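Local coordinates for protein TlmII (Streptoalloteichus hindustanus, PDB 4HVM) that belongs to the tallysomycin biosynthesis pathway and, as a condensation-domain protein, probably binds phosphopantetheine-carried substrates of nonribosomal peptide assembly, at residues Arg21-Trp24 against Arg25-Arg28; Gln99-Cys102 against Val103-Leu106; Arg107-Arg110 against Asp111-Thr114; Arg128-Glu131 against Thr132-Val135. One frame throughout, in Å; residues are numbered along the deposited sequence.

Contact 1 of 4, residues Arg21-Trp24 against Arg25-Arg28; sequences RGAW and RWLR
Trp24 and Arg28, one helical turn apart, make the main side-chain contact. Arg28 CB stands over the centre of the six-membered ring, 4.0 Å from its centroid and 12° off the normal, a CH-pi contact; beyond it, Arg28 CG lies 3.7 Å from Trp24 CZ2. With its CG turned anti to the main-chain nitrogen (chi1 -176°), Trp24 lays the indole beneath these methylenes, a broad apolar surface well suited to the hydrocarbon part of an arginine. A serine at Trp24 would probably leave the Arg28 chain, already poorly ordered, with no ring to rest on and freer to swing. Apolar packing is smaller: Ala23 CB touches Leu27 CD1 at 4.0 Å. Residues 21-27 lie on helix 18-27 of the condensation domain, which belongs to the CoA-dependent acyltransferase superfamily, and Arg28 follows it; Trp24 also packs on Met143 and Trp26 on Gln142, both in the loop after strand 133-141. Among the backbone bonds, Ala23 O accepts twice, from Leu27 N at 2.9 Å and from Trp26 N at 3.3 Å, and the Trp26 indole turns one face to this same oxygen. Arg25 NH1 lies 3.5 Å from Gly22 CA.

Contact 2 of 4, residues Gln99-Cys102 against Val103-Leu106; sequences QARC and VELL
Arg101 and Glu104 form an i, i+3 salt bridge on helix 98-110, the helix of a beta-alpha-beta unit that links strands 87-91 and 122-128. The guanidinium grips the carboxylate side-on with two nitrogens: NE of Arg101 reaches OE1 of Glu104 at 2.7 Å, and NH1 of Arg101 reaches OE2 at 3.0 Å. Both oxygens lie close to the guanidinium plane, but the two flat groups are turned 26° apart, and each oxygen is met from outside the plane of its carboxylate. The side chains run alongside each other and point the same way. Bends at chi2 and chi3 fold the long arginine back to the shorter, extended glutamate, while Ala100 CB, too small to obstruct, lies over the rim of one guanidinium face. The helical backbone fixes their spacing, with Glu104 N bonded to Ala100 O at 3.3 Å and Leu105 N to Arg101 O at 2.7 Å. Away from this ion pair, the compact apolar Cys102 packs on Val127 and Val135, and Leu105 and Leu106 rest on His125, seating the helix on the sheet. The bond from Leu106 N to Cys102 O is the straightest of the backbone set, 3.1 Å long at 166°.

Contact 3 of 4, residues Arg107-Arg110 against Asp111-Thr114; sequences RADR and DRPT
The last turn of helix 98-110 runs here into the loop that leads to strand 122-128, and two acid-base pairs mark the change. Asp109 and Arg112 pair across it: Arg112 NH2 donates to Asp109 OD1 over 2.9 Å in a nearly straight bond (168°). The oxygen meets the guanidinium at its edge and in its plane, but the nitrogen comes to the syn side of the carboxylate from 33° out of its plane, and the two planes stand 53° apart. A bend at chi3 turns the head of Arg112 back toward the helix. Arg110 and Asp111 are neighbours in sequence whose side chains lie side by side; Arg110 NE reaches Asp111 OD1 at 3.1 Å, and NH1 of Arg110 adds a weak bond to that oxygen at 3.4 Å. Helical hydrogen bonding is fading, since Asp111 N makes only weak bonds to Arg107 O and Ala108 O. Asp109 OD2 turns to the sheet, where Arg123 forms a salt bridge and His125 a hydrogen bond with it. The side chain of Arg110 is also about 5 Å from a bound sulfate, probably from the crystallisation liquor. Through these salt bridges the positive Arg110 is likely to balance the charge of Asp111, while Asp109, set between Arg112 and Arg123, is likely to stay ionised.

Contact 4 of 4, residues Arg128-Glu131 against Thr132-Val135; sequences RLSE and TDVV
Arg128 leaves the backbone with CG anti to its nitrogen (chi1 175°) and bends at chi3 (-73°), which brings one face of its guanidinium over Val134 CG2 and swings NH1 back to Ser130 O, 2.8 Å away and in the carbonyl plane. Ser130 places OG between its own nitrogen and carbonyl carbon (chi1 58°), from where it accepts Asp133 N at 3.1 Å and, weakly, Thr132 N; a short hydroxyl side chain suits a turn whose amides need an acceptor. These bonds close the beta hairpin joining strands 122-128 and 133-141. Arg128 and Val134 form an antiparallel non-hydrogen-bonded pair, and nearer the turn Leu129 N bonds Asp133 O at 2.8 Å. Leu129 CD1 meets Val135 CG2 at 3.6 Å, branched apolar chains filling against each other. Replacing Arg128 with an alanine would probably cost Ser130 O its guanidinium donor, take the guanidinium face away from Val134 CG2 and leave Asp49, its salt-bridge partner, without that mate. Glu131 pairs with Arg93, and Asp133 OD1 bonds Ser44 OG. The hairpin end thus lies between two helices: Val134 packs on Asp49 and Leu52 of helix 49-62, while Leu129 and Val135 pack on helix 98-110.

Contacts 2 and 3 share helix 98-110, one in its body and one at its C-terminal end, with centres 13 Å apart. Contact 4, centred 12 Å from contact 2, meets that body directly: Gln99 CG lies 3.6 Å from Leu129 CD1, and Cys102 SG lies 3.6 Å from Val135 CG1, so helix and hairpin share one apolar layer. Contact 1 stands apart on helix 18-27, its nearest atoms about 8 Å from contact 3 and about 24 Å from contact 4. It borders the loop after strand 133-141, where condensation domains generally carry their HHxxxDG motif; contact 4 holds the other end of that strand. The bound sulfate lies beside contact 3.

Contact 1 of 4, residues Arg21-Trp24 against Arg25-Arg28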
ATOM      1  N   ARG A  21       0.763 -11.810 -11.186  1.00 23.85           N
ATOM      2  CA  ARG A  21       1.704 -12.921 -11.280  1.00 18.47           C
ATOM      3  C   ARG A  21       2.841 -12.761 -10.272  1.00 29.63           C
ATOM      4  O   ARG A  21       3.232 -13.718  -9.604  1.00 31.50           O
ATOM      5  CB  ARG A  21       2.276 -13.021 -12.698  1.00 19.38           C
ATOM      6  CG  ARG A  21       1.588 -14.055 -13.584  1.00 25.93           C
ATOM      7  CD  ARG A  21       2.168 -14.079 -14.998  1.00 28.25           C
ATOM      8  NE  ARG A  21       1.562 -13.064 -15.859  1.00 43.99           N
ATOM      9  CZ  ARG A  21       2.213 -12.032 -16.392  1.00 52.26           C
ATOM     10  NH1 ARG A  21       3.509 -11.870 -16.165  1.00 53.82           N
ATOM     11  NH2 ARG A  21       1.566 -11.166 -17.160  1.00 52.99           N
ATOM     12  N   GLY A  22       3.361 -11.542 -10.170  1.00 24.56           N
ATOM     13  CA  GLY A  22       4.461 -11.249  -9.269  1.00 23.60           C
ATOM     14  C   GLY A  22       4.123 -11.439  -7.804  1.00 25.81           C
ATOM     15  O   GLY A  22       4.862 -12.098  -7.075  1.00 26.81           O
ATOM     16  N   ALA A  23       3.007 -10.861  -7.369  1.00 23.12           N
ATOM     17  CA  ALA A  23       2.577 -10.976  -5.979  1.00 24.92           C
ATOM     18  C   ALA A  23       2.247 -12.420  -5.616  1.00 28.00           C
ATOM     19  O   ALA A  23       2.459 -12.850  -4.483  1.00 28.54           O
ATOM     20  CB  ALA A  23       1.380 -10.081  -5.725  1.00 28.79           C
ATOM     21  N   TRP A  24       1.728 -13.164  -6.587  1.00 23.76           N
ATOM     22  CA  TRP A  24       1.336 -14.552  -6.369  1.00 21.46           C
ATOM     23  C   TRP A  24       2.538 -15.440  -6.064  1.00 26.86           C
ATOM     24  O   TRP A  24       2.391 -16.508  -5.474  1.00 33.80           O
ATOM     25  CB  TRP A  24       0.570 -15.086  -7.584  1.00 24.36           C
ATOM     26  CG  TRP A  24       0.042 -16.482  -7.418  1.00 27.87           C
ATOM     27  CD1 TRP A  24       0.367 -17.576  -8.168  1.00 31.28           C
ATOM     28  CD2 TRP A  24      -0.907 -16.930  -6.444  1.00 32.61           C
ATOM     29  NE1 TRP A  24      -0.322 -18.678  -7.721  1.00 37.74           N
ATOM     30  CE2 TRP A  24      -1.110 -18.308  -6.662  1.00 37.46           C
ATOM     31  CE3 TRP A  24      -1.604 -16.301  -5.407  1.00 37.22           C
ATOM     32  CZ2 TRP A  24      -1.980 -19.067  -5.880  1.00 40.55           C
ATOM     33  CZ3 TRP A  24      -2.466 -17.056  -4.632  1.00 39.99           C
ATOM     34  CH2 TRP A  24      -2.647 -18.424  -4.873  1.00 41.41           C
ATOM     35  N   ARG A  25       3.725 -14.991  -6.463  1.00 27.44           N
ATOM     36  CA  ARG A  25       4.944 -15.757  -6.223  1.00 30.76           C
ATOM     37  C   ARG A  25       5.260 -15.904  -4.737  1.00 31.99           C
ATOM     38  O   ARG A  25       5.767 -16.940  -4.307  1.00 40.47           O
ATOM     39  CB  ARG A  25       6.135 -15.142  -6.964  1.00 36.78           C
ATOM     40  CG  ARG A  25       6.104 -15.359  -8.467  1.00 45.79           C
ATOM     41  CD  ARG A  25       7.387 -14.881  -9.138  1.00 55.34           C
ATOM     42  NE  ARG A  25       7.420 -15.221 -10.561  1.00 66.61           N
ATOM     43  CZ  ARG A  25       7.032 -14.408 -11.541  1.00 67.28           C
ATOM     44  NH1 ARG A  25       6.587 -13.191 -11.265  1.00 61.92           N
ATOM     45  NH2 ARG A  25       7.093 -14.812 -12.804  1.00 69.77           N
ATOM     46  N   TRP A  26       4.953 -14.872  -3.956  1.00 27.18           N
ATOM     47  CA  TRP A  26       5.213 -14.905  -2.520  1.00 24.96           C
ATOM     48  C   TRP A  26       3.941 -15.110  -1.696  1.00 26.51           C
ATOM     49  O   TRP A  26       3.992 -15.654  -0.595  1.00 38.90           O
ATOM     50  CB  TRP A  26       5.945 -13.635  -2.067  1.00 25.29           C
ATOM     51  CG  TRP A  26       5.090 -12.400  -2.048  1.00 33.10           C
ATOM     52  CD1 TRP A  26       4.806 -11.582  -3.104  1.00 36.70           C
ATOM     53  CD2 TRP A  26       4.420 -11.837  -0.915  1.00 34.18           C
ATOM     54  NE1 TRP A  26       3.992 -10.550  -2.700  1.00 36.41           N
ATOM     55  CE2 TRP A  26       3.742 -10.683  -1.360  1.00 37.37           C
ATOM     56  CE3 TRP A  26       4.324 -12.197   0.433  1.00 31.57           C
ATOM     57  CZ2 TRP A  26       2.979  -9.887  -0.502  1.00 32.73           C
ATOM     58  CZ3 TRP A  26       3.566 -11.408   1.279  1.00 35.65           C
ATOM     59  CH2 TRP A  26       2.906 -10.266   0.810  1.00 33.21           C
ATOM     60  N   LEU A  27       2.803 -14.681  -2.235  1.00 20.06           N
ATOM     61  CA  LEU A  27       1.527 -14.784  -1.526  1.00 22.77           C
ATOM     62  C   LEU A  27       0.988 -16.207  -1.457  1.00 38.37           C
ATOM     63  O   LEU A  27       0.168 -16.522  -0.596  1.00 47.95           O
ATOM     64  CB  LEU A  27       0.478 -13.880  -2.170  1.00 17.02           C
ATOM     65  CG  LEU A  27       0.523 -12.416  -1.748  1.00 19.34           C
ATOM     66  CD1 LEU A  27      -0.514 -11.597  -2.499  1.00 22.86           C
ATOM     67  CD2 LEU A  27       0.311 -12.308  -0.250  1.00 17.42           C
ATOM     68  N   ARG A  28       1.440 -17.057  -2.371  1.00 49.03           N
ATOM     69  CA  ARG A  28       0.934 -18.423  -2.466  1.00 55.67           C
ATOM     70  C   ARG A  28       1.287 -19.269  -1.241  1.00 57.53           C
ATOM     71  O   ARG A  28       0.498 -20.112  -0.807  1.00 57.68           O
ATOM     72  CB  ARG A  28       1.447 -19.092  -3.744  1.00 61.63           C
ATOM     73  CG  ARG A  28       0.889 -20.481  -3.994  1.00 71.79           C
ATOM     74  CD  ARG A  28       1.349 -21.009  -5.343  1.00 77.58           C
ATOM     75  NE  ARG A  28       2.778 -20.794  -5.542  1.00 78.76           N
ATOM     76  CZ  ARG A  28       3.728 -21.587  -5.056  1.00 78.36           C
ATOM     77  NH1 ARG A  28       3.401 -22.655  -4.339  1.00 76.14           N
ATOM     78  NH2 ARG A  28       5.005 -21.312  -5.286  1.00 75.64           N
TER

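Contact 2 of 4, residues Gln99-Cys102 against Val103-Leu106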
ATOM      1  N   GLN A  99     -16.988   2.862  17.487  1.00 24.01           N
ATOM      2  CA  GLN A  99     -15.907   3.088  16.529  1.00 23.26           C
ATOM      3  C   GLN A  99     -14.711   2.166  16.758  1.00 23.98           C
ATOM      4  O   GLN A  99     -14.106   1.672  15.802  1.00 23.13           O
ATOM      5  CB  GLN A  99     -15.468   4.555  16.526  1.00 33.08           C
ATOM      6  CG  GLN A  99     -16.556   5.517  16.062  1.00 47.08           C
ATOM      7  CD  GLN A  99     -16.001   6.838  15.557  1.00 59.85           C
ATOM      8  OE1 GLN A  99     -14.803   7.099  15.657  1.00 68.19           O
ATOM      9  NE2 GLN A  99     -16.874   7.678  15.006  1.00 55.91           N
ATOM     10  N   ALA A 100     -14.375   1.933  18.022  1.00 23.58           N
ATOM     11  CA  ALA A 100     -13.274   1.038  18.355  1.00 15.26           C
ATOM     12  C   ALA A 100     -13.604  -0.390  17.952  1.00 25.67           C
ATOM     13  O   ALA A 100     -12.713  -1.157  17.588  1.00 28.86           O
ATOM     14  CB  ALA A 100     -12.963   1.104  19.843  1.00 16.18           C
ATOM     15  N   ARG A 101     -14.886  -0.741  18.016  1.00 23.46           N
ATOM     16  CA  ARG A 101     -15.339  -2.080  17.663  1.00 27.20           C
ATOM     17  C   ARG A 101     -15.311  -2.281  16.155  1.00 25.35           C
ATOM     18  O   ARG A 101     -15.003  -3.371  15.669  1.00 21.02           O
ATOM     19  CB  ARG A 101     -16.754  -2.322  18.184  1.00 16.61           C
ATOM     20  CG  ARG A 101     -16.948  -2.008  19.655  1.00 17.75           C
ATOM     21  CD  ARG A 101     -16.236  -3.002  20.548  1.00 18.70           C
ATOM     22  NE  ARG A 101     -14.833  -2.662  20.776  1.00 27.36           N
ATOM     23  CZ  ARG A 101     -14.402  -1.851  21.738  1.00 29.09           C
ATOM     24  NH1 ARG A 101     -13.104  -1.611  21.870  1.00 22.78           N
ATOM     25  NH2 ARG A 101     -15.266  -1.276  22.566  1.00 31.59           N
ATOM     26  N   CYS A 102     -15.639  -1.222  15.421  1.00 24.32           N
ATOM     27  CA  CYS A 102     -15.681  -1.283  13.965  1.00 20.57           C
ATOM     28  C   CYS A 102     -14.290  -1.540  13.393  1.00 19.02           C
ATOM     29  O   CYS A 102     -14.139  -2.210  12.371  1.00 23.62           O
ATOM     30  CB  CYS A 102     -16.266   0.007  13.394  1.00 13.97           C
ATOM     31  SG  CYS A 102     -16.548  -0.041  11.613  1.00 29.22           S
ATOM     32  N   VAL A 103     -13.278  -1.003  14.068  1.00 17.44           N
ATOM     33  CA  VAL A 103     -11.891  -1.242  13.685  1.00 16.37           C
ATOM     34  C   VAL A 103     -11.533  -2.695  13.947  1.00 11.79           C
ATOM     35  O   VAL A 103     -10.911  -3.355  13.116  1.00 34.49           O
ATOM     36  CB  VAL A 103     -10.920  -0.325  14.451  1.00 11.96           C
ATOM     37  CG1 VAL A 103      -9.473  -0.723  14.184  1.00 17.53           C
ATOM     38  CG2 VAL A 103     -11.149   1.124  14.071  1.00 12.11           C
ATOM     39  N   GLU A 104     -11.933  -3.192  15.111  1.00 12.51           N
ATOM     40  CA  GLU A 104     -11.678  -4.576  15.476  1.00 12.79           C
ATOM     41  C   GLU A 104     -12.452  -5.522  14.565  1.00 19.22           C
ATOM     42  O   GLU A 104     -12.026  -6.648  14.323  1.00 19.03           O
ATOM     43  CB  GLU A 104     -12.054  -4.819  16.941  1.00 13.79           C
ATOM     44  CG  GLU A 104     -11.210  -4.039  17.944  1.00 34.48           C
ATOM     45  CD  GLU A 104     -11.900  -3.878  19.291  1.00 38.82           C
ATOM     46  OE1 GLU A 104     -13.081  -4.267  19.411  1.00 45.25           O
ATOM     47  OE2 GLU A 104     -11.261  -3.357  20.230  1.00 36.65           O
ATOM     48  N   LEU A 105     -13.588  -5.060  14.054  1.00 12.86           N
ATOM     49  CA  LEU A 105     -14.402  -5.875  13.158  1.00 17.27           C
ATOM     50  C   LEU A 105     -13.707  -6.076  11.814  1.00 22.63           C
ATOM     51  O   LEU A 105     -13.572  -7.201  11.332  1.00 25.72           O
ATOM     52  CB  LEU A 105     -15.773  -5.224  12.951  1.00 18.24           C
ATOM     53  CG  LEU A 105     -16.821  -5.955  12.106  1.00 16.23           C
ATOM     54  CD1 LEU A 105     -18.209  -5.704  12.668  1.00 17.71           C
ATOM     55  CD2 LEU A 105     -16.757  -5.505  10.658  1.00 14.37           C
ATOM     56  N   LEU A 106     -13.282  -4.974  11.206  1.00 21.75           N
ATOM     57  CA  LEU A 106     -12.631  -5.017   9.903  1.00 10.98           C
ATOM     58  C   LEU A 106     -11.300  -5.760   9.962  1.00 21.71           C
ATOM     59  O   LEU A 106     -10.958  -6.515   9.050  1.00 30.76           O
ATOM     60  CB  LEU A 106     -12.432  -3.602   9.363  1.00 10.58           C
ATOM     61  CG  LEU A 106     -13.724  -2.840   9.075  1.00 11.01           C
ATOM     62  CD1 LEU A 106     -13.426  -1.427   8.627  1.00 10.83           C
ATOM     63  CD2 LEU A 106     -14.532  -3.573   8.018  1.00 11.23           C
TER

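Contact 3 of 4, residues Arg107-Arg110 against Asp111-Thr114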
ATOM      1  N   ARG A 107     -10.551  -5.540  11.039  1.00 15.86           N
ATOM      2  CA  ARG A 107      -9.306  -6.262  11.267  1.00 13.17           C
ATOM      3  C   ARG A 107      -9.556  -7.762  11.358  1.00 18.29           C
ATOM      4  O   ARG A 107      -8.796  -8.561  10.810  1.00 26.11           O
ATOM      5  CB  ARG A 107      -8.631  -5.788  12.554  1.00 11.07           C
ATOM      6  CG  ARG A 107      -7.865  -4.485  12.435  1.00 19.75           C
ATOM      7  CD  ARG A 107      -7.263  -4.096  13.779  1.00 11.15           C
ATOM      8  NE  ARG A 107      -6.446  -2.890  13.695  1.00 25.39           N
ATOM      9  CZ  ARG A 107      -5.782  -2.365  14.720  1.00 28.43           C
ATOM     10  NH1 ARG A 107      -5.842  -2.941  15.911  1.00 32.25           N
ATOM     11  NH2 ARG A 107      -5.058  -1.266  14.554  1.00 25.37           N
ATOM     12  N   ALA A 108     -10.625  -8.137  12.053  1.00 18.70           N
ATOM     13  CA  ALA A 108     -10.957  -9.542  12.244  1.00 20.70           C
ATOM     14  C   ALA A 108     -11.326 -10.214  10.931  1.00 20.28           C
ATOM     15  O   ALA A 108     -10.890 -11.331  10.652  1.00 26.77           O
ATOM     16  CB  ALA A 108     -12.089  -9.688  13.248  1.00 25.85           C
ATOM     17  N   ASP A 109     -12.126  -9.527  10.121  1.00 12.41           N
ATOM     18  CA  ASP A 109     -12.528 -10.058   8.826  1.00 26.28           C
ATOM     19  C   ASP A 109     -11.339 -10.095   7.874  1.00 27.68           C
ATOM     20  O   ASP A 109     -11.283 -10.922   6.966  1.00 35.25           O
ATOM     21  CB  ASP A 109     -13.655  -9.220   8.224  1.00 16.85           C
ATOM     22  CG  ASP A 109     -14.222  -9.832   6.957  1.00 22.57           C
ATOM     23  OD1 ASP A 109     -15.068 -10.746   7.058  1.00 26.36           O
ATOM     24  OD2 ASP A 109     -13.822  -9.404   5.855  1.00 29.14           O
ATOM     25  N   ARG A 110     -10.391  -9.190   8.092  1.00 21.00           N
ATOM     26  CA  ARG A 110      -9.175  -9.131   7.292  1.00 20.20           C
ATOM     27  C   ARG A 110      -8.277 -10.330   7.567  1.00 11.55           C
ATOM     28  O   ARG A 110      -7.599 -10.832   6.670  1.00 24.59           O
ATOM     29  CB  ARG A 110      -8.422  -7.834   7.588  1.00 16.76           C
ATOM     30  CG  ARG A 110      -7.125  -7.657   6.819  1.00 10.11           C
ATOM     31  CD  ARG A 110      -6.284  -6.570   7.453  1.00 30.09           C
ATOM     32  NE  ARG A 110      -5.885  -6.936   8.808  1.00 32.41           N
ATOM     33  CZ  ARG A 110      -5.337  -6.098   9.680  1.00 34.70           C
ATOM     34  NH1 ARG A 110      -5.007  -6.532  10.888  1.00 39.43           N
ATOM     35  NH2 ARG A 110      -5.122  -4.831   9.347  1.00 23.82           N
ATOM     36  N   ASP A 111      -8.279 -10.788   8.813  1.00 22.51           N
ATOM     37  CA  ASP A 111      -7.390 -11.864   9.236  1.00 26.03           C
ATOM     38  C   ASP A 111      -7.995 -13.241   8.982  1.00 25.78           C
ATOM     39  O   ASP A 111      -7.356 -14.262   9.240  1.00 24.81           O
ATOM     40  CB  ASP A 111      -7.031 -11.720  10.718  1.00 35.07           C
ATOM     41  CG  ASP A 111      -6.352 -10.395  11.030  1.00 44.76           C
ATOM     42  OD1 ASP A 111      -5.803  -9.761  10.098  1.00 45.91           O
ATOM     43  OD2 ASP A 111      -6.365  -9.988  12.212  1.00 50.35           O
ATOM     44  N   ARG A 112      -9.223 -13.261   8.477  1.00 28.14           N
ATOM     45  CA  ARG A 112      -9.929 -14.511   8.215  1.00 27.89           C
ATOM     46  C   ARG A 112      -9.379 -15.184   6.960  1.00 27.24           C
ATOM     47  O   ARG A 112      -9.282 -14.554   5.908  1.00 39.41           O
ATOM     48  CB  ARG A 112     -11.431 -14.254   8.079  1.00 29.85           C
ATOM     49  CG  ARG A 112     -12.276 -15.513   8.020  1.00 42.02           C
ATOM     50  CD  ARG A 112     -13.730 -15.207   8.333  1.00 45.54           C
ATOM     51  NE  ARG A 112     -14.244 -14.121   7.502  1.00 45.07           N
ATOM     52  CZ  ARG A 112     -14.807 -14.293   6.311  1.00 41.55           C
ATOM     53  NH1 ARG A 112     -14.935 -15.512   5.805  1.00 43.63           N
ATOM     54  NH2 ARG A 112     -15.243 -13.244   5.625  1.00 37.16           N
ATOM     55  N   PRO A 113      -9.008 -16.472   7.074  1.00 25.23           N
ATOM     56  CA  PRO A 113      -8.405 -17.225   5.965  1.00 28.37           C
ATOM     57  C   PRO A 113      -9.360 -17.400   4.789  1.00 35.80           C
ATOM     58  O   PRO A 113     -10.439 -17.978   4.933  1.00 39.76           O
ATOM     59  CB  PRO A 113      -8.078 -18.582   6.597  1.00 22.43           C
ATOM     60  CG  PRO A 113      -9.005 -18.693   7.758  1.00 26.02           C
ATOM     61  CD  PRO A 113      -9.142 -17.298   8.286  1.00 24.76           C
ATOM     62  N   THR A 114      -8.953 -16.902   3.628  1.00 35.03           N
ATOM     63  CA  THR A 114      -9.818 -16.886   2.458  1.00 34.26           C
ATOM     64  C   THR A 114      -9.239 -17.732   1.326  1.00 32.20           C
ATOM     65  O   THR A 114      -8.082 -17.561   0.946  1.00 30.52           O
ATOM     66  CB  THR A 114     -10.016 -15.441   1.950  1.00 39.07           C
ATOM     67  OG1 THR A 114     -10.319 -14.580   3.054  1.00 48.20           O
ATOM     68  CG2 THR A 114     -11.145 -15.372   0.941  1.00 36.50           C
TER

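Contact 4 of 4, residues Arg128-Glu131 against Thr132-Val135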
ATOM      1  N   ARG A 128     -23.201  -0.066  11.041  1.00 19.05           N
ATOM      2  CA  ARG A 128     -23.868   1.065  11.678  1.00 29.96           C
ATOM      3  C   ARG A 128     -23.395   1.223  13.121  1.00 28.48           C
ATOM      4  O   ARG A 128     -23.458   0.280  13.909  1.00 24.66           O
ATOM      5  CB  ARG A 128     -25.392   0.913  11.626  1.00 22.01           C
ATOM      6  CG  ARG A 128     -26.135   2.007  12.380  1.00 23.56           C
ATOM      7  CD  ARG A 128     -27.614   2.048  12.032  1.00 32.30           C
ATOM      8  NE  ARG A 128     -27.857   2.592  10.698  1.00 32.52           N
ATOM      9  CZ  ARG A 128     -27.990   3.888  10.430  1.00 31.91           C
ATOM     10  NH1 ARG A 128     -27.895   4.784  11.403  1.00 32.33           N
ATOM     11  NH2 ARG A 128     -28.213   4.289   9.185  1.00 31.13           N
ATOM     12  N   LEU A 129     -22.927   2.422  13.456  1.00 28.66           N
ATOM     13  CA  LEU A 129     -22.367   2.695  14.776  1.00 20.44           C
ATOM     14  C   LEU A 129     -23.373   3.370  15.707  1.00 28.43           C
ATOM     15  O   LEU A 129     -23.343   3.163  16.921  1.00 32.74           O
ATOM     16  CB  LEU A 129     -21.122   3.573  14.647  1.00 19.52           C
ATOM     17  CG  LEU A 129     -20.070   3.126  13.633  1.00 17.91           C
ATOM     18  CD1 LEU A 129     -18.855   4.037  13.689  1.00 17.31           C
ATOM     19  CD2 LEU A 129     -19.669   1.681  13.872  1.00 18.09           C
ATOM     20  N   SER A 130     -24.254   4.181  15.132  1.00 23.37           N
ATOM     21  CA  SER A 130     -25.251   4.911  15.906  1.00 25.35           C
ATOM     22  C   SER A 130     -26.433   5.292  15.025  1.00 41.76           C
ATOM     23  O   SER A 130     -26.621   4.731  13.947  1.00 47.66           O
ATOM     24  CB  SER A 130     -24.635   6.169  16.523  1.00 26.38           C
ATOM     25  OG  SER A 130     -24.088   7.014  15.525  1.00 25.13           O
ATOM     26  N   GLU A 131     -27.224   6.254  15.485  1.00 37.32           N
ATOM     27  CA  GLU A 131     -28.391   6.700  14.736  1.00 41.32           C
ATOM     28  C   GLU A 131     -28.004   7.590  13.560  1.00 41.72           C
ATOM     29  O   GLU A 131     -28.813   7.835  12.665  1.00 45.19           O
ATOM     30  CB  GLU A 131     -29.363   7.437  15.656  1.00 48.18           C
ATOM     31  CG  GLU A 131     -29.854   6.591  16.817  1.00 55.93           C
ATOM     32  CD  GLU A 131     -30.493   5.291  16.359  1.00 63.82           C
ATOM     33  OE1 GLU A 131     -30.170   4.232  16.939  1.00 62.19           O
ATOM     34  OE2 GLU A 131     -31.321   5.329  15.425  1.00 69.52           O
ATOM     35  N   THR A 132     -26.765   8.072  13.564  1.00 41.45           N
ATOM     36  CA  THR A 132     -26.295   8.968  12.514  1.00 43.66           C
ATOM     37  C   THR A 132     -25.080   8.420  11.767  1.00 44.95           C
ATOM     38  O   THR A 132     -24.866   8.747  10.601  1.00 49.64           O
ATOM     39  CB  THR A 132     -25.940  10.361  13.075  1.00 46.28           C
ATOM     40  OG1 THR A 132     -24.888  10.237  14.042  1.00 48.43           O
ATOM     41  CG2 THR A 132     -27.153  11.004  13.732  1.00 48.07           C
ATOM     42  N   ASP A 133     -24.292   7.585  12.440  1.00 40.34           N
ATOM     43  CA  ASP A 133     -23.011   7.131  11.898  1.00 37.41           C
ATOM     44  C   ASP A 133     -23.042   5.727  11.299  1.00 31.43           C
ATOM     45  O   ASP A 133     -23.459   4.767  11.947  1.00 30.48           O
ATOM     46  CB  ASP A 133     -21.916   7.217  12.968  1.00 46.14           C
ATOM     47  CG  ASP A 133     -21.508   8.649  13.276  1.00 56.53           C
ATOM     48  OD1 ASP A 133     -22.307   9.571  13.004  1.00 60.37           O
ATOM     49  OD2 ASP A 133     -20.386   8.852  13.790  1.00 59.42           O
ATOM     50  N   VAL A 134     -22.585   5.622  10.054  1.00 26.82           N
ATOM     51  CA  VAL A 134     -22.450   4.338   9.375  1.00 22.21           C
ATOM     52  C   VAL A 134     -21.088   4.244   8.702  1.00 21.48           C
ATOM     53  O   VAL A 134     -20.691   5.148   7.968  1.00 22.31           O
ATOM     54  CB  VAL A 134     -23.532   4.148   8.301  1.00 22.64           C
ATOM     55  CG1 VAL A 134     -23.289   2.863   7.523  1.00 19.44           C
ATOM     56  CG2 VAL A 134     -24.909   4.138   8.932  1.00 27.35           C
ATOM     57  N   VAL A 135     -20.372   3.152   8.952  1.00 23.83           N
ATOM     58  CA  VAL A 135     -19.085   2.924   8.306  1.00 18.70           C
ATOM     59  C   VAL A 135     -19.215   1.975   7.121  1.00 15.08           C
ATOM     60  O   VAL A 135     -19.727   0.865   7.256  1.00 25.30           O
ATOM     61  CB  VAL A 135     -18.040   2.363   9.288  1.00 18.87           C
ATOM     62  CG1 VAL A 135     -16.805   1.887   8.537  1.00 13.40           C
ATOM     63  CG2 VAL A 135     -17.669   3.412  10.322  1.00 22.22           C
TER